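Local coordinates for protein lactococcus lactis MG1363 DpsA (Lactococcus lactis, PDB 1ZS3) that belongs to the Dps family, assembles as a dodecamer, and binds DNA, probably protecting it during oxidative stress, at residues R44-G49 / E63-E68. Sequence-based numbering, arbitrary orientation.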
loop_
_atom_site.group_PDB
_atom_site.type_symbol
_atom_site.label_atom_id
_atom_site.label_comp_id
_atom_site.label_asym_id
_atom_site.label_seq_id
_atom_site.Cartn_x
_atom_site.Cartn_y
_atom_site.Cartn_z
ATOM N N ARG A 44 25.778 12.735 18.863
ATOM C CA ARG A 44 25.432 14.076 19.276
ATOM C C ARG A 44 23.983 14.389 18.998
ATOM O O ARG A 44 23.348 15.091 19.780
ATOM C CB ARG A 44 26.350 15.084 18.554
ATOM C CG ARG A 44 27.640 15.448 19.304
ATOM C CD ARG A 44 27.512 16.735 20.090
ATOM N NE ARG A 44 27.491 17.891 19.183
ATOM C CZ ARG A 44 26.761 18.994 19.358
ATOM N NH1 ARG A 44 25.948 19.163 20.409
ATOM N NH2 ARG A 44 26.857 19.939 18.439
ATOM N N LEU A 45 23.465 13.864 17.884
ATOM C CA LEU A 45 22.100 14.081 17.417
ATOM C C LEU A 45 21.218 13.119 18.109
ATOM O O LEU A 45 20.077 13.439 18.367
ATOM C CB LEU A 45 21.981 13.857 15.902
ATOM C CG LEU A 45 22.587 14.986 15.049
ATOM C CD1 LEU A 45 22.901 14.540 13.661
ATOM C CD2 LEU A 45 21.659 16.223 15.024
ATOM N N THR A 46 21.712 11.910 18.401
ATOM C CA THR A 46 21.049 11.013 19.317
ATOM C C THR A 46 20.868 11.623 20.708
ATOM O O THR A 46 19.793 11.498 21.314
ATOM C CB THR A 46 21.840 9.737 19.455
ATOM O OG1 THR A 46 21.854 9.037 18.203
ATOM C CG2 THR A 46 21.158 8.774 20.395
ATOM N N GLN A 47 21.899 12.276 21.247
ATOM C CA GLN A 47 21.760 12.960 22.537
ATOM C C GLN A 47 20.701 14.061 22.460
ATOM O O GLN A 47 19.798 14.103 23.300
ATOM C CB GLN A 47 23.106 13.564 22.968
ATOM C CG GLN A 47 22.999 14.614 24.113
ATOM C CD GLN A 47 24.344 15.129 24.573
ATOM O OE1 GLN A 47 24.911 16.027 23.941
ATOM N NE2 GLN A 47 24.856 14.565 25.665
ATOM N N ALA A 48 20.823 14.946 21.485
ATOM C CA ALA A 48 19.887 16.071 21.329
ATOM C C ALA A 48 18.437 15.602 21.033
ATOM O O ALA A 48 17.465 16.226 21.442
ATOM C CB ALA A 48 20.409 17.043 20.239
ATOM N N GLY A 49 18.335 14.453 20.363
ATOM C CA GLY A 49 17.069 13.886 19.938
ATOM C C GLY A 49 16.353 13.366 21.145
ATOM O O GLY A 49 15.183 13.041 21.061
ATOM N N GLU A 63 15.715 12.132 13.062
ATOM C CA GLU A 63 15.695 11.872 11.613
ATOM C C GLU A 63 17.076 12.118 11.038
ATOM O O GLU A 63 17.598 11.300 10.291
ATOM C CB GLU A 63 14.627 12.698 10.888
ATOM C CG GLU A 63 13.513 11.852 10.269
ATOM C CD GLU A 63 13.104 12.436 8.903
ATOM O OE1 GLU A 63 13.664 11.943 7.863
ATOM O OE2 GLU A 63 12.231 13.389 8.856
ATOM N N ILE A 64 17.684 13.235 11.426
ATOM C CA ILE A 64 19.031 13.563 11.002
ATOM C C ILE A 64 20.053 12.515 11.506
ATOM O O ILE A 64 20.985 12.230 10.799
ATOM C CB ILE A 64 19.423 14.989 11.415
ATOM C CG1 ILE A 64 18.476 16.007 10.757
ATOM C CG2 ILE A 64 20.873 15.315 11.017
ATOM C CD1 ILE A 64 18.453 17.319 11.402
ATOM N N ALA A 65 19.877 11.968 12.715
ATOM C CA ALA A 65 20.674 10.860 13.204
ATOM C C ALA A 65 20.573 9.657 12.239
ATOM O O ALA A 65 21.604 9.144 11.830
ATOM C CB ALA A 65 20.283 10.494 14.589
ATOM N N GLN A 66 19.360 9.224 11.898
ATOM C CA GLN A 66 19.178 8.055 11.040
ATOM C C GLN A 66 19.764 8.241 9.649
ATOM O O GLN A 66 20.211 7.269 9.025
ATOM C CB GLN A 66 17.677 7.663 10.955
ATOM C CG GLN A 66 17.524 6.131 11.011
ATOM C CD GLN A 66 16.660 5.521 9.855
ATOM O OE1 GLN A 66 17.041 4.477 9.272
ATOM N NE2 GLN A 66 15.508 6.178 9.570
ATOM N N ARG A 67 19.794 9.489 9.180
ATOM C CA ARG A 67 20.333 9.770 7.881
ATOM C C ARG A 67 21.856 9.708 7.909
ATOM O O ARG A 67 22.482 9.344 6.902
ATOM C CB ARG A 67 19.883 11.150 7.369
ATOM C CG ARG A 67 18.368 11.361 7.230
ATOM C CD ARG A 67 17.674 10.607 6.095
ATOM N NE ARG A 67 17.727 11.433 4.895
ATOM C CZ ARG A 67 18.467 11.182 3.807
ATOM N NH1 ARG A 67 18.442 12.049 2.785
ATOM N NH2 ARG A 67 19.206 10.077 3.716
ATOM N N GLU A 68 22.451 10.105 9.029
ATOM C CA GLU A 68 23.913 10.106 9.152
ATOM C C GLU A 68 24.411 8.660 9.198
ATOM O O GLU A 68 25.419 8.354 8.593
ATOM C CB GLU A 68 24.360 10.936 10.357
ATOM C CG GLU A 68 24.038 12.446 10.265
ATOM C CD GLU A 68 25.089 13.317 9.592
ATOM O OE1 GLU A 68 26.017 13.762 10.290
ATOM O OE2 GLU A 68 24.979 13.609 8.380
#
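Leu45 projects from helix 27-51 against Ile64, Ala65 and Glu68 of helix 55-81, joining the first two helices of the four-helix bundle characteristic of the Dps, ferritin-like fold. The two short segments run antiparallel, with 160° between their directions and 8.7 Å between their axes. That spacing is consistent with the small residue opposite Leu45: Leu45 CA lies 5.5 Å from Ala65 CA, and the side chain at 65 is a single methyl.

Leu45 CB meets Ala65 CB at 4.0 Å, so the two side chains touch at their CB atoms. Beyond CB, the leucine has CG anti to its carbonyl carbon (chi1 -74°), and its two methyls approach the branch methyl of Ile64 unequally: CD1 carries the closer contact, 3.4 Å from Ile64 CG2, whereas CD2 stays 4.2 Å from that same carbon. Ile64 presents CG2 by setting it anti to the backbone N. The two branched side chains cross obliquely, and Ile64 also touches Phe122 of helix 111-138 together with Tyr154 and Val158 of helix 142-165. Leu45 in turn packs on Phe118, so this apolar patch continues into the bundle core.

One turn after Ile64, Glu68 contributes its aliphatic part. Its CG comes 4.1 Å from Leu45 CD1, and the bend at chi2 (-88°) turns the carboxylate off the line of the chain; OE1 accepts a hydrogen bond from Gln125 NE2, which gives this buried carboxylate a polar partner. At the margin of the contact, Thr46 hydrogen-bonds through its hydroxyl to the carbonyl oxygen of Asn42 in its own helix, while the same OG1 lies 4.2 Å from Ala65 CB.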